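Local structure of 3-phytase (Klebsiella pneumoniae, 2WNH) at residues G26-T31 against L98-A103; G54-H59 against R102-A107; P129-D134 against D291-M296; L216-N221 against S225-G230. The protein probably removes phosphate groups from phytate (inositol hexakisphosphate) by hydrolysis of its phosphate esters. The protein carries 3 engineered substitutions. All coordinates share one frame; numbering follows the deposited sequence.

Contact 1: G26-T31 against L98-A103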
loop_
_atom_site.group_PDB
_atom_site.type_symbol
_atom_site.label_atom_id
_atom_site.label_comp_id
_atom_site.label_asym_id
_atom_site.label_seq_id
_atom_site.Cartn_x
_atom_site.Cartn_y
_atom_site.Cartn_z
ATOM N N GLY B 26 17.467 -11.781 19.069
ATOM C CA GLY B 26 16.135 -11.721 19.665
ATOM C C GLY B 26 15.877 -12.869 20.632
ATOM O O GLY B 26 16.787 -13.634 20.980
ATOM N N ILE B 27 14.624 -12.971 21.069
ATOM C CA ILE B 27 14.219 -13.976 22.060
ATOM C C ILE B 27 14.548 -15.413 21.637
ATOM O O ILE B 27 14.296 -15.819 20.507
ATOM C CB ILE B 27 12.711 -13.835 22.382
ATOM C CG1 ILE B 27 12.410 -12.410 22.883
ATOM C CG2 ILE B 27 12.233 -14.938 23.364
ATOM C CD1 ILE B 27 10.954 -12.027 22.728
ATOM N N ARG B 28 15.152 -16.171 22.562
ATOM C CA ARG B 28 15.432 -17.609 22.370
ATOM C C ARG B 28 14.953 -18.355 23.625
ATOM O O ARG B 28 14.845 -17.739 24.696
ATOM C CB ARG B 28 16.948 -17.862 22.245
ATOM C CG ARG B 28 17.769 -17.190 23.338
ATOM C CD ARG B 28 19.133 -17.880 23.491
ATOM N NE ARG B 28 19.892 -17.291 24.592
ATOM C CZ ARG B 28 19.650 -17.521 25.882
ATOM N NH1 ARG B 28 18.687 -18.365 26.267
ATOM N NH2 ARG B 28 20.401 -16.911 26.802
ATOM N N PRO B 29 14.695 -19.678 23.491
ATOM C CA PRO B 29 14.498 -20.502 24.698
ATOM C C PRO B 29 15.862 -20.629 25.365
ATOM O O PRO B 29 16.871 -20.185 24.798
ATOM C CB PRO B 29 14.073 -21.862 24.132
ATOM C CG PRO B 29 13.664 -21.574 22.670
ATOM C CD PRO B 29 14.616 -20.482 22.266
ATOM N N PRO B 30 15.922 -21.266 26.553
ATOM C CA PRO B 30 17.241 -21.518 27.141
ATOM C C PRO B 30 18.137 -22.251 26.142
ATOM O O PRO B 30 17.649 -22.991 25.299
ATOM C CB PRO B 30 16.919 -22.455 28.336
ATOM C CG PRO B 30 15.547 -22.974 28.075
ATOM C CD PRO B 30 14.837 -21.839 27.369
ATOM N N THR B 31 19.450 -22.086 26.233
ATOM C CA THR B 31 20.326 -22.944 25.451
ATOM C C THR B 31 20.307 -24.352 26.055
ATOM O O THR B 31 19.850 -24.537 27.174
ATOM C CB THR B 31 21.754 -22.443 25.466
ATOM O OG1 THR B 31 22.245 -22.553 26.799
ATOM C CG2 THR B 31 21.829 -20.966 25.037
ATOM N N LEU B 98 25.867 -18.269 14.559
ATOM C CA LEU B 98 24.818 -19.072 15.213
ATOM C C LEU B 98 23.480 -18.784 14.523
ATOM O O LEU B 98 23.271 -17.685 13.977
ATOM C CB LEU B 98 24.711 -18.767 16.718
ATOM C CG LEU B 98 25.748 -19.428 17.637
ATOM C CD1 LEU B 98 27.068 -18.706 17.520
ATOM C CD2 LEU B 98 25.288 -19.411 19.076
ATOM N N GLN B 99 22.603 -19.783 14.508
ATOM C CA GLN B 99 21.259 -19.616 13.942
ATOM C C GLN B 99 20.560 -18.371 14.533
ATOM O O GLN B 99 19.960 -17.591 13.785
ATOM C CB GLN B 99 20.407 -20.870 14.210
ATOM C CG GLN B 99 19.094 -20.939 13.397
ATOM C CD GLN B 99 17.935 -20.167 14.043
ATOM O OE1 GLN B 99 18.021 -19.701 15.182
ATOM N NE2 GLN B 99 16.852 -20.009 13.295
ATOM N N ARG B 100 20.621 -18.214 15.853
ATOM C CA ARG B 100 19.835 -17.155 16.542
ATOM C C ARG B 100 20.227 -15.748 16.075
ATOM O O ARG B 100 19.379 -14.866 15.957
ATOM C CB ARG B 100 19.837 -17.283 18.090
ATOM C CG ARG B 100 21.194 -17.252 18.771
ATOM C CD ARG B 100 20.982 -17.350 20.269
ATOM N NE ARG B 100 22.240 -17.549 20.994
ATOM C CZ ARG B 100 22.714 -18.743 21.347
ATOM N NH1 ARG B 100 22.069 -19.852 21.021
ATOM N NH2 ARG B 100 23.863 -18.830 21.989
ATOM N N THR B 101 21.513 -15.563 15.819
ATOM C CA THR B 101 22.048 -14.279 15.362
ATOM C C THR B 101 21.836 -14.089 13.854
ATOM O O THR B 101 21.498 -12.993 13.431
ATOM C CB THR B 101 23.545 -14.134 15.743
ATOM O OG1 THR B 101 24.193 -15.395 15.521
ATOM C CG2 THR B 101 23.679 -13.796 17.192
ATOM N N ARG B 102 22.019 -15.132 13.042
ATOM C CA ARG B 102 21.674 -15.035 11.613
ATOM C C ARG B 102 20.190 -14.665 11.442
ATOM O O ARG B 102 19.846 -13.756 10.667
ATOM C CB ARG B 102 22.013 -16.331 10.870
ATOM C CG ARG B 102 23.530 -16.532 10.725
ATOM C CD ARG B 102 23.819 -17.798 9.919
ATOM N NE ARG B 102 23.469 -19.022 10.624
ATOM C CZ ARG B 102 22.627 -19.956 10.172
ATOM N NH1 ARG B 102 22.025 -19.818 8.992
ATOM N NH2 ARG B 102 22.389 -21.039 10.911
ATOM N N ALA B 103 19.309 -15.342 12.181
ATOM C CA ALA B 103 17.877 -15.113 11.973
ATOM C C ALA B 103 17.489 -13.708 12.473
ATOM O O ALA B 103 16.644 -13.046 11.870
ATOM C CB ALA B 103 17.058 -16.187 12.670
#
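The loop bearing Arg28 and Thr31, without regular helix or strand, runs past the first turn of helix 99-112, from which Arg100 reaches across to both. Arg28 and Arg100 lie side by side and point the same way, their aliphatic parts meeting CD to CD at 3.8 Å. Each chain is extended from CG to NE, and in each CG stands between the backbone N and the carbonyl carbon (chi1 49° in Arg28, 58° in Arg100). The guanidinium planes are turned 68° against each other, so the two groups do not stack. CD of Arg28 sits over one face of the Arg100 guanidinium, while Leu98 CD2 covers the opposite face toward its rim. Residues 26-30 belong to the RHGxRxP signature of histidine acid phosphatases, which begins just before this segment and includes His25, itself in contact with Arg100. The pairing of two arginines here is consistent with the phosphate pocket of relatives, where such residues gather round the anion. Arg28 is steadied by NH1, which donates to Pro29 O at 3.0 Å in its own guanidinium plane, although above the plane of that carbonyl. NH1 of Arg100 is engaged by Gly54 O. Thr31 adds its methyl: CG2 lies 4.2 Å from Arg100 NH1 and toward the rim of one face of the Arg28 guanidinium, while OG1 caps the following helix through Asn34 N.

Contact 2: G54-H59 against R102-A107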
loop_
_atom_site.group_PDB
_atom_site.type_symbol
_atom_site.label_atom_id
_atom_site.label_comp_id
_atom_site.label_asym_id
_atom_site.label_seq_id
_atom_site.Cartn_x
_atom_site.Cartn_y
_atom_site.Cartn_z
ATOM N N GLY B 54 17.953 -22.551 22.320
ATOM C CA GLY B 54 19.003 -21.694 21.738
ATOM C C GLY B 54 18.755 -21.049 20.371
ATOM O O GLY B 54 19.608 -20.284 19.899
ATOM N N GLU B 55 17.624 -21.351 19.726
ATOM C CA GLU B 55 17.307 -20.750 18.403
ATOM C C GLU B 55 16.354 -19.561 18.548
ATOM O O GLU B 55 15.737 -19.380 19.606
ATOM C CB GLU B 55 16.782 -21.804 17.422
ATOM C CG GLU B 55 17.821 -22.888 17.156
ATOM C CD GLU B 55 17.455 -23.829 16.025
ATOM O OE1 GLU B 55 16.400 -23.659 15.370
ATOM O OE2 GLU B 55 18.249 -24.762 15.787
ATOM N N LEU B 56 16.273 -18.712 17.513
ATOM C CA LEU B 56 15.410 -17.519 17.605
ATOM C C LEU B 56 13.942 -17.970 17.477
ATOM O O LEU B 56 13.576 -18.679 16.524
ATOM C CB LEU B 56 15.734 -16.523 16.487
ATOM C CG LEU B 56 14.888 -15.232 16.446
ATOM C CD1 LEU B 56 15.241 -14.312 17.596
ATOM C CD2 LEU B 56 15.071 -14.481 15.106
ATOM N N THR B 57 13.104 -17.563 18.426
ATOM C CA THR B 57 11.693 -17.967 18.366
ATOM C C THR B 57 10.947 -17.120 17.336
ATOM O O THR B 57 11.429 -16.045 16.965
ATOM C CB THR B 57 10.987 -17.805 19.716
ATOM O OG1 THR B 57 10.803 -16.415 20.011
ATOM C CG2 THR B 57 11.801 -18.473 20.840
ATOM N N GLY B 58 9.764 -17.590 16.912
ATOM C CA GLY B 58 8.969 -16.833 15.945
ATOM C C GLY B 58 8.567 -15.492 16.543
ATOM O O GLY B 58 8.642 -14.452 15.885
ATOM N N HIS B 59 8.125 -15.502 17.798
ATOM C CA HIS B 59 7.774 -14.272 18.492
ATOM C C HIS B 59 8.998 -13.333 18.566
ATOM O O HIS B 59 8.895 -12.101 18.360
ATOM C CB HIS B 59 7.237 -14.623 19.885
ATOM C CG HIS B 59 6.832 -13.441 20.714
ATOM N ND1 HIS B 59 5.508 -13.137 20.956
ATOM C CD2 HIS B 59 7.564 -12.529 21.406
ATOM C CE1 HIS B 59 5.445 -12.078 21.751
ATOM N NE2 HIS B 59 6.678 -11.693 22.040
ATOM N N ARG B 102 22.019 -15.132 13.042
ATOM C CA ARG B 102 21.674 -15.035 11.613
ATOM C C ARG B 102 20.190 -14.665 11.442
ATOM O O ARG B 102 19.846 -13.756 10.667
ATOM C CB ARG B 102 22.013 -16.331 10.870
ATOM C CG ARG B 102 23.530 -16.532 10.725
ATOM C CD ARG B 102 23.819 -17.798 9.919
ATOM N NE ARG B 102 23.469 -19.022 10.624
ATOM C CZ ARG B 102 22.627 -19.956 10.172
ATOM N NH1 ARG B 102 22.025 -19.818 8.992
ATOM N NH2 ARG B 102 22.389 -21.039 10.911
ATOM N N ALA B 103 19.309 -15.342 12.181
ATOM C CA ALA B 103 17.877 -15.113 11.973
ATOM C C ALA B 103 17.489 -13.708 12.473
ATOM O O ALA B 103 16.644 -13.046 11.870
ATOM C CB ALA B 103 17.058 -16.187 12.670
ATOM N N THR B 104 18.113 -13.248 13.547
ATOM C CA THR B 104 17.872 -11.895 14.058
ATOM C C THR B 104 18.303 -10.825 13.033
ATOM O O THR B 104 17.577 -9.833 12.773
ATOM C CB THR B 104 18.611 -11.666 15.396
ATOM O OG1 THR B 104 18.033 -12.523 16.388
ATOM C CG2 THR B 104 18.497 -10.213 15.843
ATOM N N ALA B 105 19.474 -11.038 12.442
ATOM C CA ALA B 105 19.960 -10.152 11.380
ATOM C C ALA B 105 18.968 -10.122 10.207
ATOM O O ALA B 105 18.671 -9.048 9.694
ATOM C CB ALA B 105 21.335 -10.603 10.921
ATOM N N GLN B 106 18.494 -11.289 9.767
ATOM C CA GLN B 106 17.438 -11.334 8.739
ATOM C C GLN B 106 16.194 -10.539 9.154
ATOM O O GLN B 106 15.681 -9.739 8.361
ATOM C CB GLN B 106 17.059 -12.786 8.414
ATOM C CG GLN B 106 18.192 -13.569 7.726
ATOM C CD GLN B 106 17.796 -14.998 7.486
ATOM O OE1 GLN B 106 18.110 -15.594 6.433
ATOM N NE2 GLN B 106 17.092 -15.558 8.439
ATOM N N ALA B 107 15.738 -10.727 10.395
ATOM C CA ALA B 107 14.556 -10.007 10.901
ATOM C C ALA B 107 14.722 -8.496 10.850
ATOM O O ALA B 107 13.771 -7.782 10.488
ATOM C CB ALA B 107 14.189 -10.473 12.323
#
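Leu56, one residue ahead of the N-cap Thr57 of helix 58-77, drops its side chain onto Ala103 and Thr104 of helix 99-112, joining the entry of one helix to the flank of the other. The backbones come nearest at Leu56 and Ala103, whose CA atoms are 6.6 Å apart. With CG anti to the backbone N (chi1 179°), Leu56 presents both methyls to the helix. CD2 meets Ala103 CB at 3.6 Å, and CD1 touches Thr104 OG1 at 3.5 Å, the leucine and threonine side chains crossing at about a right angle. CD2 also lies 3.6 Å from the backbone N of Thr104. Beyond the two segments, Thr50 of the second subunit packs on Ala103, and Tyr61 of helix 58-77 packs on Leu56. No hydrogen bond passes between the segments. The hydroxyl under the leucine methyls is nevertheless satisfied: OG1 of Thr104 bonds to Arg100 O, one turn back in its own helix, and to Gly26 N in the loop of the signature motif. The leucine thus acts as an apolar lid over a hydroxyl that already has two hydrogen bonds, and its shielding from water would probably strengthen those two bonds.

Contact 3: P129-D134 against D291-M296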
loop_
_atom_site.group_PDB
_atom_site.type_symbol
_atom_site.label_atom_id
_atom_site.label_comp_id
_atom_site.label_asym_id
_atom_site.label_seq_id
_atom_site.Cartn_x
_atom_site.Cartn_y
_atom_site.Cartn_z
ATOM N N PRO B 129 35.980 -13.899 14.281
ATOM C CA PRO B 129 36.945 -13.277 15.207
ATOM C C PRO B 129 36.476 -11.984 15.907
ATOM O O PRO B 129 37.110 -11.536 16.853
ATOM C CB PRO B 129 38.150 -12.983 14.305
ATOM C CG PRO B 129 37.567 -12.814 12.950
ATOM C CD PRO B 129 36.447 -13.823 12.881
ATOM N N LEU B 130 35.361 -11.401 15.468
ATOM C CA LEU B 130 34.774 -10.283 16.193
ATOM C C LEU B 130 33.940 -10.745 17.385
ATOM O O LEU B 130 33.760 -9.993 18.331
ATOM C CB LEU B 130 33.845 -9.498 15.270
ATOM C CG LEU B 130 34.468 -8.683 14.138
ATOM C CD1 LEU B 130 33.336 -8.202 13.230
ATOM C CD2 LEU B 130 35.283 -7.498 14.707
ATOM N N PHE B 131 33.428 -11.974 17.312
ATOM C CA PHE B 131 32.407 -12.448 18.244
ATOM C C PHE B 131 32.802 -13.658 19.114
ATOM O O PHE B 131 32.644 -13.617 20.329
ATOM C CB PHE B 131 31.112 -12.756 17.480
ATOM C CG PHE B 131 30.634 -11.628 16.587
ATOM C CD1 PHE B 131 30.450 -10.336 17.077
ATOM C CD2 PHE B 131 30.330 -11.888 15.249
ATOM C CE1 PHE B 131 29.997 -9.311 16.233
ATOM C CE2 PHE B 131 29.848 -10.880 14.418
ATOM C CZ PHE B 131 29.700 -9.596 14.898
ATOM N N GLN B 132 33.294 -14.722 18.479
ATOM C CA GLN B 132 33.761 -15.933 19.174
ATOM C C GLN B 132 35.231 -15.733 19.517
ATOM O O GLN B 132 36.103 -16.478 19.064
ATOM C CB GLN B 132 33.573 -17.166 18.277
ATOM C CG GLN B 132 32.122 -17.652 18.193
ATOM C CD GLN B 132 31.213 -16.732 17.370
ATOM O OE1 GLN B 132 31.578 -16.323 16.271
ATOM N NE2 GLN B 132 30.029 -16.401 17.911
ATOM N N THR B 133 35.491 -14.699 20.309
ATOM C CA THR B 133 36.858 -14.262 20.605
ATOM C C THR B 133 37.629 -15.256 21.491
ATOM O O THR B 133 38.863 -15.249 21.531
ATOM C CB THR B 133 36.867 -12.853 21.235
ATOM O OG1 THR B 133 35.990 -12.828 22.373
ATOM C CG2 THR B 133 36.421 -11.824 20.216
ATOM N N ASP B 134 36.900 -16.141 22.161
ATOM C CA ASP B 134 37.545 -17.191 22.940
ATOM C C ASP B 134 38.118 -18.291 22.044
ATOM O O ASP B 134 38.758 -19.233 22.523
ATOM C CB ASP B 134 36.593 -17.736 24.015
ATOM C CG ASP B 134 35.280 -18.275 23.442
ATOM O OD1 ASP B 134 34.958 -18.022 22.256
ATOM O OD2 ASP B 134 34.557 -18.961 24.199
ATOM N N ASP B 291 24.686 -10.994 24.034
ATOM C CA ASP B 291 24.722 -10.074 25.156
ATOM C C ASP B 291 26.129 -10.005 25.744
ATOM O O ASP B 291 26.554 -8.951 26.179
ATOM C CB ASP B 291 23.674 -10.425 26.229
ATOM C CG ASP B 291 23.659 -11.912 26.622
ATOM O OD1 ASP B 291 24.550 -12.712 26.243
ATOM O OD2 ASP B 291 22.722 -12.278 27.350
ATOM N N THR B 292 26.841 -11.132 25.726
ATOM C CA THR B 292 28.248 -11.187 26.145
ATOM C C THR B 292 29.108 -10.106 25.451
ATOM O O THR B 292 29.879 -9.370 26.085
ATOM C CB THR B 292 28.802 -12.586 25.825
ATOM O OG1 THR B 292 28.050 -13.552 26.575
ATOM C CG2 THR B 292 30.279 -12.703 26.237
ATOM N N ASN B 293 28.960 -10.023 24.130
ATOM C CA ASN B 293 29.709 -9.065 23.331
ATOM C C ASN B 293 29.340 -7.621 23.671
ATOM O O ASN B 293 30.220 -6.764 23.838
ATOM C CB ASN B 293 29.483 -9.338 21.839
ATOM C CG ASN B 293 29.807 -10.763 21.449
ATOM O OD1 ASN B 293 28.910 -11.574 21.238
ATOM N ND2 ASN B 293 31.092 -11.090 21.399
ATOM N N ILE B 294 28.042 -7.342 23.764
ATOM C CA ILE B 294 27.575 -6.015 24.154
ATOM C C ILE B 294 28.082 -5.599 25.530
ATOM O O ILE B 294 28.553 -4.483 25.700
ATOM C CB ILE B 294 26.044 -5.875 24.072
ATOM C CG1 ILE B 294 25.621 -6.033 22.606
ATOM C CG2 ILE B 294 25.610 -4.512 24.628
ATOM C CD1 ILE B 294 24.099 -6.165 22.365
ATOM N N ALA B 295 27.997 -6.513 26.501
ATOM C CA ALA B 295 28.511 -6.231 27.849
ATOM C C ALA B 295 30.004 -5.897 27.840
ATOM O O ALA B 295 30.433 -4.933 28.493
ATOM C CB ALA B 295 28.220 -7.399 28.788
ATOM N N MET B 296 30.792 -6.673 27.114
ATOM C CA MET B 296 32.234 -6.385 27.083
ATOM C C MET B 296 32.528 -5.037 26.442
ATOM O O MET B 296 33.319 -4.240 26.959
ATOM C CB MET B 296 32.984 -7.516 26.414
ATOM C CG MET B 296 33.004 -8.765 27.280
ATOM S SD MET B 296 33.859 -10.143 26.507
ATOM C CE MET B 296 32.982 -10.375 24.977
HETATM O O HOH W 1 33.699 -9.468 21.328
#
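Asn293 ties the first turn of helix 291-301 to the loop at Phe131, their CA atoms 6.7 Å apart. The tight part is one direct bond: Asn293 ND2 donates to Phe131 O at 3.2 Å with an N-H...O angle of 156°. It arrives in the carbonyl plane, on a lone pair, and the acceptor lies almost in the amide plane, the two planes roughly perpendicular. ND2 also stands at the edge of the Phe131 ring, near its plane, while Leu130 CB covers one ring face over its centre. The amide is used at both ends: ND2 reaches the loop while OD1 accepts from His290 N, which fixes its rotation. The same Phe131 carbonyl takes a weak bond from Thr133 N in an inverse gamma turn centred on Gln132. The looser side is bridged by water: it donates to Leu130 O at 3.0 Å and accepts from Asn293 ND2 at 3.1 Å, filling in where the carbonyl and the amide stand too far apart to bond directly. Helix 256-274 lies against both segments, with Leu266 on Asn293, Val265 on Thr133 and Ala269 on Leu130, while strand 91-95 meets Leu130 through Arg94 and strand 14-24 meets Ile294 through Leu22.

Contact 4: L216-N221 against S225-G230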
loop_
_atom_site.group_PDB
_atom_site.type_symbol
_atom_site.label_atom_id
_atom_site.label_comp_id
_atom_site.label_asym_id
_atom_site.label_seq_id
_atom_site.Cartn_x
_atom_site.Cartn_y
_atom_site.Cartn_z
ATOM N N LEU B 216 13.190 -14.048 29.399
ATOM C CA LEU B 216 12.930 -14.444 27.999
ATOM C C LEU B 216 11.534 -15.060 27.828
ATOM O O LEU B 216 10.809 -14.680 26.898
ATOM C CB LEU B 216 14.029 -15.392 27.472
ATOM C CG LEU B 216 15.398 -14.731 27.234
ATOM C CD1 LEU B 216 16.473 -15.790 27.061
ATOM C CD2 LEU B 216 15.364 -13.760 26.055
ATOM N N GLY B 217 11.129 -15.960 28.731
ATOM C CA GLY B 217 9.747 -16.506 28.704
ATOM C C GLY B 217 8.623 -15.472 28.847
ATOM O O GLY B 217 7.566 -15.615 28.190
ATOM N N TRP B 218 8.832 -14.461 29.707
ATOM C CA TRP B 218 7.922 -13.306 29.822
ATOM C C TRP B 218 7.842 -12.591 28.476
ATOM O O TRP B 218 6.759 -12.332 27.933
ATOM C CB TRP B 218 8.367 -12.294 30.904
ATOM C CG TRP B 218 7.360 -11.154 31.019
ATOM C CD1 TRP B 218 7.412 -9.925 30.402
ATOM C CD2 TRP B 218 6.115 -11.192 31.732
ATOM N NE1 TRP B 218 6.281 -9.193 30.710
ATOM C CE2 TRP B 218 5.478 -9.942 31.536
ATOM C CE3 TRP B 218 5.492 -12.154 32.551
ATOM C CZ2 TRP B 218 4.227 -9.635 32.110
ATOM C CZ3 TRP B 218 4.240 -11.843 33.126
ATOM C CH2 TRP B 218 3.631 -10.592 32.900
ATOM N N SER B 219 9.016 -12.267 27.948
ATOM C CA SER B 219 9.131 -11.484 26.714
ATOM C C SER B 219 8.532 -12.214 25.516
ATOM O O SER B 219 8.021 -11.565 24.579
ATOM C CB SER B 219 10.602 -11.170 26.442
ATOM O OG SER B 219 11.146 -10.453 27.539
ATOM N N GLU B 220 8.617 -13.540 25.557
ATOM C CA GLU B 220 8.072 -14.466 24.549
ATOM C C GLU B 220 6.535 -14.488 24.485
ATOM O O GLU B 220 5.950 -14.985 23.518
ATOM C CB GLU B 220 8.590 -15.896 24.855
ATOM C CG GLU B 220 8.029 -17.052 23.990
ATOM C CD GLU B 220 8.633 -17.095 22.583
ATOM O OE1 GLU B 220 9.376 -16.176 22.209
ATOM O OE2 GLU B 220 8.369 -18.077 21.839
ATOM N N ASN B 221 5.883 -14.006 25.536
ATOM C CA ASN B 221 4.433 -14.265 25.689
ATOM C C ASN B 221 4.085 -15.763 25.884
ATOM O O ASN B 221 3.051 -16.260 25.382
ATOM C CB ASN B 221 3.617 -13.632 24.527
ATOM C CG ASN B 221 2.128 -13.505 24.863
ATOM O OD1 ASN B 221 1.754 -13.435 26.041
ATOM N ND2 ASN B 221 1.271 -13.488 23.832
ATOM N N SER B 225 1.234 -20.317 32.961
ATOM C CA SER B 225 1.390 -21.684 33.473
ATOM C C SER B 225 2.692 -22.343 33.032
ATOM O O SER B 225 3.129 -23.327 33.637
ATOM C CB SER B 225 0.202 -22.555 33.045
ATOM O OG SER B 225 0.233 -22.795 31.642
ATOM N N GLN B 226 3.314 -21.786 31.991
ATOM C CA GLN B 226 4.489 -22.365 31.372
ATOM C C GLN B 226 5.732 -21.511 31.598
ATOM O O GLN B 226 6.826 -21.879 31.170
ATOM C CB GLN B 226 4.265 -22.527 29.871
ATOM C CG GLN B 226 3.259 -23.605 29.485
ATOM C CD GLN B 226 3.014 -23.642 27.987
ATOM O OE1 GLN B 226 3.903 -23.321 27.190
ATOM N NE2 GLN B 226 1.802 -24.021 27.592
ATOM N N LEU B 227 5.546 -20.364 32.236
ATOM C CA LEU B 227 6.649 -19.459 32.508
ATOM C C LEU B 227 7.314 -19.877 33.824
ATOM O O LEU B 227 8.448 -20.361 33.820
ATOM C CB LEU B 227 6.173 -17.990 32.537
ATOM C CG LEU B 227 7.176 -16.950 33.062
ATOM C CD1 LEU B 227 8.449 -16.967 32.206
ATOM C CD2 LEU B 227 6.563 -15.569 33.119
ATOM N N ALA B 228 6.601 -19.708 34.934
ATOM C CA ALA B 228 7.099 -20.139 36.238
ATOM C C ALA B 228 5.952 -20.821 36.969
ATOM O O ALA B 228 5.612 -20.440 38.091
ATOM C CB ALA B 228 7.616 -18.945 37.046
ATOM N N TRP B 229 5.360 -21.820 36.317
ATOM C CA TRP B 229 4.296 -22.623 36.933
ATOM C C TRP B 229 3.184 -21.758 37.537
ATOM O O TRP B 229 2.623 -22.088 38.584
ATOM C CB TRP B 229 4.904 -23.586 37.972
ATOM C CG TRP B 229 5.946 -24.487 37.354
ATOM C CD1 TRP B 229 5.724 -25.689 36.743
ATOM C CD2 TRP B 229 7.363 -24.244 37.252
ATOM N NE1 TRP B 229 6.907 -26.213 36.281
ATOM C CE2 TRP B 229 7.924 -25.345 36.573
ATOM C CE3 TRP B 229 8.208 -23.204 37.674
ATOM C CZ2 TRP B 229 9.296 -25.439 36.306
ATOM C CZ3 TRP B 229 9.563 -23.293 37.397
ATOM C CH2 TRP B 229 10.093 -24.402 36.719
ATOM N N GLY B 230 2.874 -20.648 36.867
ATOM C CA GLY B 230 1.832 -19.731 37.316
ATOM C C GLY B 230 2.208 -18.761 38.421
ATOM O O GLY B 230 1.394 -17.957 38.818
#
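Leu227 wedges its two methyls against the last turn of helix 204-219 at Gly217 and Trp218. Its CG is anti to the backbone N (chi1 169°), and chi2 of 59° turns the fork so that CD1 faces the helix backbone and CD2 the indole. CD1 lies 3.6 Å from Trp218 N and 3.7 Å from Gly217 C. CD2 meets the indole at CE3, also at 3.6 Å, arriving at the ring edge and in its plane. Gly217, with no side chain on this flank, lets the two backbones approach to 5.7 Å between its CA and that of Leu227. The helix ends here in a Schellman motif: Asn221 takes positive phi and its N bonds back to Trp218 O at 3.1 Å, and the chain then turns round to bring 225-230 against the turn it has just left. Trp218, with CG likewise anti to its N, sets its ring against helices 235-239 and 345-349, where Ala235, Ile238 and Leu345 pack on it. Arg349 makes a cation-pi contact with that ring and a hydrogen bond to Trp218 O. Asn221 is held by the second subunit's Gly117 N at OD1 and Asp110 OD1 at ND2.

Contacts 1 and 2 share helix 99-112, their centres about 5 Å apart, and interlock through Arg100 NH1 on Gly54 O and Thr104 OG1 on Gly26 N; both also touch the second subunit. Contact 1 is only partly buried and is cationic, whereas contacts 2, 3 and 4 are buried. Contacts 2 and 4 rest on leucine methyls, but contact 3 depends on a hydrogen bond from a side-chain amide and a bridging water. Contact 3 lies nearest the chain centre, and contact 4 the farthest, about 21 Å out. Even so, contact 4 joins its neighbours: Glu220 OE1 takes Thr57 OG1 of contact 2, and Ile27 of contact 1 packs on the same helix end.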